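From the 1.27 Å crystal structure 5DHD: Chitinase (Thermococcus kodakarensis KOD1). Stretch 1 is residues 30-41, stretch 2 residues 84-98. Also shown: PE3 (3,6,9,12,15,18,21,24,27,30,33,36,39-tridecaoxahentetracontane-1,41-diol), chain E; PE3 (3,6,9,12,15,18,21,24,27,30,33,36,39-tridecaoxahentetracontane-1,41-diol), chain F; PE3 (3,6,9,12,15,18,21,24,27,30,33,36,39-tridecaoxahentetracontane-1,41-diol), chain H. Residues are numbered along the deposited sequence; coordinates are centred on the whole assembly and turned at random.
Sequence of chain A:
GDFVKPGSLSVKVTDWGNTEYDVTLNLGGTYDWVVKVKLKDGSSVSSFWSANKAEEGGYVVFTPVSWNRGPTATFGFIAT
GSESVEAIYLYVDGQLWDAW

Stretch 1 (30-41) TYDWVVKVKLKD
Stretch 2 (84-98) SVEAIYLYVDGQLWD

The strand through Val 34 to Leu 39 runs antiparallel to strand 85-92, their axes 4.6 Å apart at closest and 163° between directions. Val 34, Lys 36 and Lys 38 pair with Tyr 91, Tyr 89 and Ala 87 at hydrogen-bonded positions (CA-CA 5.0, 5.0 and 5.3 Å); Val 35 and Val 37 face Leu 90 and Ile 88 at non-hydrogen-bonded ones (CA-CA 4.6 Å).

Backbone bonds are reciprocal at the first two hydrogen-bonded pairs: Val 34 N to Tyr 91 O 2.9 Å; Tyr 91 N to Val 34 O, Lys 36 N to Tyr 89 O and Tyr 89 N to Lys 36 O 2.8 Å. A bulge then shifts the register by one: Lys 38 N reaches Ala 87 O (3.0 Å), but Lys 38 O accepts from Glu 86 N (2.8 Å). Glu 86 departs from extended geometry (phi/psi -91/-32), and Leu 39 pairs with Val 85. Lys 40 N to Ser 84 O (2.8 Å) closes the ladder. Beyond Val 92, a type I' turn through Asp 93 and Gly 94, both with positive phi, leads into strand 95-98.

Val 35, Val 37, Val 85 (all t), Leu 39 (m, t), Ile 88 and Leu 90 share one face in apolar van der Waals contact: Val 35 CG1 to Ile 88 CG2 3.5 Å, Leu 39 CD2 to Val 85 CG2 3.6 Å. Tyr 31 (m) lies against Val 92, CD1 to CG1 3.4 Å, while the edge of Trp 97 points at its ring face, planes at 67°.

Charges gather on and beside the other face. Lys 38 (t, p, t, p) curls so that NZ salt-bridges Glu 86 OE1 (3.3 Å) and donates to Leu 39 O (2.9 Å). Lys 36 (m, t, t, t) extends alongside Tyr 91 (m); the polyether wraps its ammonium, ether oxygens O4, O7, O13 and O16 of PE3 chain E accepting from NZ at 2.9-3.0 Å.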

# COMPACT_ATOMS: atom_id res chain seq x y z
N THR A 30 -11.88 -5.14 10.98
CA THR A 30 -11.34 -3.78 10.99
C THR A 30 -10.04 -3.72 11.79
O THR A 30 -9.99 -4.13 12.96
CB THR A 30 -12.35 -2.78 11.56
OG1 THR A 30 -12.79 -3.24 12.86
CG2 THR A 30 -13.56 -2.64 10.64
N TYR A 31 -9.00 -3.20 11.16
CA TYR A 31 -7.68 -3.10 11.77
C TYR A 31 -6.98 -1.80 11.44
O TYR A 31 -7.31 -1.14 10.45
CB TYR A 31 -6.77 -4.22 11.23
CG TYR A 31 -7.21 -5.62 11.56
CD1 TYR A 31 -6.77 -6.25 12.73
CD2 TYR A 31 -8.06 -6.33 10.71
CE1 TYR A 31 -7.16 -7.54 13.04
CE2 TYR A 31 -8.46 -7.64 11.02
CZ TYR A 31 -8.00 -8.23 12.20
OH TYR A 31 -8.39 -9.51 12.53
N ASP A 32 -6.00 -1.44 12.26
CA ASP A 32 -5.20 -0.26 11.99
C ASP A 32 -4.04 -0.80 11.17
O ASP A 32 -2.91 -0.92 11.65
CB ASP A 32 -4.71 0.36 13.30
CG ASP A 32 -5.86 0.97 14.10
OD1 ASP A 32 -6.64 1.72 13.50
OD2 ASP A 32 -5.97 0.71 15.31
N TRP A 33 -4.34 -1.17 9.93
CA TRP A 33 -3.32 -1.72 9.05
C TRP A 33 -2.24 -0.72 8.66
O TRP A 33 -2.44 0.49 8.75
CB TRP A 33 -3.98 -2.30 7.79
CG TRP A 33 -4.94 -1.38 7.06
CD1 TRP A 33 -6.30 -1.40 7.14
CD2 TRP A 33 -4.60 -0.40 6.07
NE1 TRP A 33 -6.84 -0.48 6.25
CE2 TRP A 33 -5.81 0.14 5.59
CE3 TRP A 33 -3.38 0.08 5.55
CZ2 TRP A 33 -5.84 1.14 4.60
CZ3 TRP A 33 -3.41 1.07 4.56
CH2 TRP A 33 -4.63 1.59 4.10
N VAL A 34 -1.10 -1.26 8.26
CA VAL A 34 0.03 -0.45 7.84
C VAL A 34 0.61 -1.07 6.58
O VAL A 34 1.02 -2.22 6.58
CB VAL A 34 1.14 -0.45 8.93
CG1 VAL A 34 2.35 0.35 8.45
CG2 VAL A 34 0.59 0.17 10.21
N VAL A 35 0.60 -0.30 5.49
CA VAL A 35 1.17 -0.79 4.24
C VAL A 35 2.45 -0.01 3.97
O VAL A 35 2.42 1.22 3.84
CB VAL A 35 0.18 -0.63 3.08
CG1 VAL A 35 0.88 -0.89 1.74
CG2 VAL A 35 -0.95 -1.63 3.26
N LYS A 36 3.56 -0.72 3.90
CA LYS A 36 4.86 -0.11 3.65
C LYS A 36 5.29 -0.37 2.22
O LYS A 36 5.36 -1.52 1.78
CB LYS A 36 5.92 -0.65 4.61
CG LYS A 36 5.65 -0.34 6.07
CD LYS A 36 6.91 -0.64 6.86
CE LYS A 36 6.82 -0.06 8.23
NZ LYS A 36 8.02 -0.38 9.05
N VAL A 37 5.61 0.71 1.52
CA VAL A 37 6.00 0.63 0.12
C VAL A 37 7.44 1.09 -0.11
O VAL A 37 7.84 2.15 0.38
CB VAL A 37 5.06 1.50 -0.73
CG1 VAL A 37 5.45 1.44 -2.20
CG2 VAL A 37 3.61 1.06 -0.51
N LYS A 38 8.20 0.29 -0.85
CA LYS A 38 9.58 0.62 -1.18
C LYS A 38 9.62 1.03 -2.64
O LYS A 38 9.20 0.27 -3.52
CB LYS A 38 10.49 -0.59 -0.97
CG LYS A 38 11.96 -0.36 -1.39
CD LYS A 38 12.66 0.63 -0.47
CE LYS A 38 14.14 0.78 -0.82
NZ LYS A 38 14.37 1.23 -2.23
N LEU A 39 10.12 2.23 -2.91
CA LEU A 39 10.22 2.74 -4.27
C LEU A 39 11.66 2.74 -4.75
O LEU A 39 12.59 2.80 -3.94
CB LEU A 39 9.73 4.19 -4.34
CG LEU A 39 8.32 4.52 -3.87
CD1 LEU A 39 8.06 6.01 -4.02
CD2 LEU A 39 7.31 3.70 -4.67
N LYS A 40 11.85 2.67 -6.07
CA LYS A 40 13.20 2.74 -6.62
C LYS A 40 13.72 4.14 -6.35
O LYS A 40 12.94 5.09 -6.27
CB LYS A 40 13.14 2.50 -8.13
CG LYS A 40 13.10 1.04 -8.54
CD LYS A 40 13.26 0.90 -10.05
CE LYS A 40 11.95 0.52 -10.72
NZ LYS A 40 12.06 0.54 -12.20
N ASP A 41 15.03 4.29 -6.21
CA ASP A 41 15.61 5.60 -5.94
C ASP A 41 15.22 6.59 -7.02
O ASP A 41 15.22 6.27 -8.21
CB ASP A 41 17.13 5.51 -5.85
CG ASP A 41 17.59 4.60 -4.73
OD1 ASP A 41 17.07 4.74 -3.60
OD2 ASP A 41 18.48 3.76 -4.98
N SER A 84 7.88 1.79 -10.54
CA SER A 84 8.93 2.09 -9.58
C SER A 84 8.79 1.41 -8.22
O SER A 84 9.72 1.44 -7.41
CB SER A 84 9.04 3.59 -9.37
OG SER A 84 7.94 4.05 -8.61
N VAL A 85 7.64 0.79 -7.95
CA VAL A 85 7.47 0.10 -6.67
C VAL A 85 8.21 -1.23 -6.70
O VAL A 85 7.96 -2.09 -7.55
CB VAL A 85 5.98 -0.18 -6.35
CG1 VAL A 85 5.87 -1.11 -5.13
CG2 VAL A 85 5.26 1.13 -6.05
N GLU A 86 9.13 -1.41 -5.75
CA GLU A 86 9.91 -2.64 -5.68
C GLU A 86 9.26 -3.68 -4.78
O GLU A 86 9.40 -4.88 -5.01
CB GLU A 86 11.31 -2.34 -5.14
CG GLU A 86 12.05 -1.30 -5.95
CD GLU A 86 13.46 -1.07 -5.47
OE1 GLU A 86 13.72 -1.23 -4.26
OE2 GLU A 86 14.31 -0.73 -6.32
N ALA A 87 8.55 -3.22 -3.75
CA ALA A 87 7.88 -4.13 -2.82
C ALA A 87 6.80 -3.43 -2.01
O ALA A 87 6.88 -2.22 -1.76
CB ALA A 87 8.92 -4.74 -1.85
N ILE A 88 5.79 -4.19 -1.61
CA ILE A 88 4.70 -3.67 -0.80
C ILE A 88 4.49 -4.68 0.33
O ILE A 88 4.35 -5.88 0.09
CB ILE A 88 3.38 -3.52 -1.60
CG1 ILE A 88 3.59 -2.53 -2.77
CG2 ILE A 88 2.24 -3.06 -0.66
CD1 ILE A 88 2.36 -2.36 -3.69
N TYR A 89 4.49 -4.18 1.57
CA TYR A 89 4.32 -5.04 2.74
C TYR A 89 3.08 -4.65 3.53
O TYR A 89 2.84 -3.47 3.78
CB TYR A 89 5.54 -4.89 3.68
CG TYR A 89 6.87 -5.19 3.02
CD1 TYR A 89 7.37 -6.49 2.96
CD2 TYR A 89 7.62 -4.17 2.45
CE1 TYR A 89 8.59 -6.76 2.34
CE2 TYR A 89 8.83 -4.42 1.84
CZ TYR A 89 9.30 -5.72 1.79
OH TYR A 89 10.51 -5.94 1.19
N LEU A 90 2.29 -5.65 3.91
CA LEU A 90 1.09 -5.40 4.71
C LEU A 90 1.32 -5.88 6.14
O LEU A 90 1.53 -7.07 6.38
CB LEU A 90 -0.13 -6.12 4.14
CG LEU A 90 -1.38 -6.13 5.04
CD1 LEU A 90 -1.93 -4.72 5.26
CD2 LEU A 90 -2.44 -7.04 4.40
N TYR A 91 1.29 -4.93 7.07
CA TYR A 91 1.47 -5.22 8.48
C TYR A 91 0.19 -4.97 9.26
O TYR A 91 -0.45 -3.93 9.08
CB TYR A 91 2.58 -4.37 9.09
CG TYR A 91 3.97 -4.82 8.72
CD1 TYR A 91 4.61 -5.83 9.44
CD2 TYR A 91 4.64 -4.26 7.62
CE1 TYR A 91 5.89 -6.28 9.07
CE2 TYR A 91 5.92 -4.70 7.25
CZ TYR A 91 6.52 -5.71 7.98
OH TYR A 91 7.78 -6.16 7.63
N VAL A 92 -0.17 -5.92 10.10
CA VAL A 92 -1.36 -5.79 10.93
C VAL A 92 -0.94 -6.21 12.34
O VAL A 92 -0.47 -7.33 12.56
CB VAL A 92 -2.51 -6.68 10.44
CG1 VAL A 92 -3.69 -6.60 11.45
CG2 VAL A 92 -2.97 -6.21 9.04
N ASP A 93 -1.10 -5.28 13.28
CA ASP A 93 -0.74 -5.51 14.67
C ASP A 93 0.70 -5.99 14.82
O ASP A 93 1.00 -6.86 15.65
CB ASP A 93 -1.74 -6.48 15.32
CG ASP A 93 -3.16 -5.90 15.37
OD1 ASP A 93 -3.29 -4.66 15.39
OD2 ASP A 93 -4.14 -6.67 15.39
N GLY A 94 1.59 -5.41 14.02
CA GLY A 94 3.00 -5.75 14.08
C GLY A 94 3.46 -6.99 13.34
O GLY A 94 4.65 -7.27 13.29
N GLN A 95 2.52 -7.74 12.76
CA GLN A 95 2.88 -8.96 12.03
C GLN A 95 2.76 -8.75 10.53
O GLN A 95 1.88 -8.02 10.06
CB GLN A 95 1.95 -10.10 12.42
CG GLN A 95 1.99 -10.49 13.88
CD GLN A 95 1.19 -11.74 14.15
OE1 GLN A 95 0.04 -11.69 14.58
NE2 GLN A 95 1.80 -12.89 13.88
N LEU A 96 3.65 -9.40 9.78
CA LEU A 96 3.62 -9.30 8.32
C LEU A 96 2.56 -10.26 7.80
O LEU A 96 2.77 -11.48 7.76
CB LEU A 96 5.00 -9.64 7.73
CG LEU A 96 5.06 -9.55 6.19
CD1 LEU A 96 4.78 -8.13 5.72
CD2 LEU A 96 6.45 -9.98 5.72
N TRP A 97 1.42 -9.72 7.39
CA TRP A 97 0.32 -10.53 6.88
C TRP A 97 0.50 -10.99 5.44
O TRP A 97 0.15 -12.12 5.10
CB TRP A 97 -1.00 -9.76 7.00
CG TRP A 97 -1.68 -9.90 8.33
CD1 TRP A 97 -1.07 -10.09 9.55
CD2 TRP A 97 -3.08 -9.87 8.57
NE1 TRP A 97 -2.03 -10.18 10.54
CE2 TRP A 97 -3.27 -10.05 9.97
CE3 TRP A 97 -4.20 -9.70 7.75
CZ2 TRP A 97 -4.54 -10.07 10.56
CZ3 TRP A 97 -5.47 -9.72 8.34
CH2 TRP A 97 -5.63 -9.91 9.73
N ASP A 98 1.05 -10.12 4.59
CA ASP A 98 1.22 -10.47 3.19
C ASP A 98 2.20 -9.49 2.58
O ASP A 98 2.48 -8.43 3.15
CB ASP A 98 -0.16 -10.38 2.49
CG ASP A 98 -0.28 -11.31 1.28
OD1 ASP A 98 0.74 -11.91 0.89
OD2 ASP A 98 -1.40 -11.43 0.73
C18 PE3 E . 9.91 -3.10 7.93
C17 PE3 E . 9.44 -3.73 9.23
O16 PE3 E . 8.12 -3.26 9.45
C15 PE3 E . 7.55 -3.77 10.64
C14 PE3 E . 6.16 -3.16 10.75
O13 PE3 E . 6.36 -1.80 11.07
C12 PE3 E . 5.09 -1.18 11.13
C11 PE3 E . 5.29 0.29 11.50
O10 PE3 E . 6.21 0.94 10.63
C9 PE3 E . 6.26 2.28 11.10
C8 PE3 E . 7.20 3.17 10.30
O7 PE3 E . 8.36 2.44 9.91
C6 PE3 E . 9.14 3.36 9.15
C5 PE3 E . 10.45 2.73 8.66
O4 PE3 E . 10.23 1.40 8.23
C30 PE3 F . 7.40 -11.29 -1.74
C29 PE3 F . 7.71 -9.90 -1.21
O28 PE3 F . 9.09 -9.63 -1.41
C27 PE3 F . 9.35 -8.32 -0.91
C26 PE3 F . 10.84 -7.99 -1.09
O25 PE3 F . 11.12 -7.67 -2.45
O13 PE3 H . 9.09 -9.81 -7.86
C12 PE3 H . 7.92 -9.10 -7.35
C11 PE3 H . 8.22 -7.65 -7.10
O10 PE3 H . 8.09 -6.85 -8.31
C9 PE3 H . 8.50 -5.47 -8.04
C8 PE3 H . 8.46 -4.56 -9.31
O7 PE3 H . 9.28 -5.16 -10.41
C6 PE3 H . 9.22 -4.29 -11.59
O HOH W 1 -5.73 -3.03 14.69
O HOH W 2 16.40 1.73 -6.44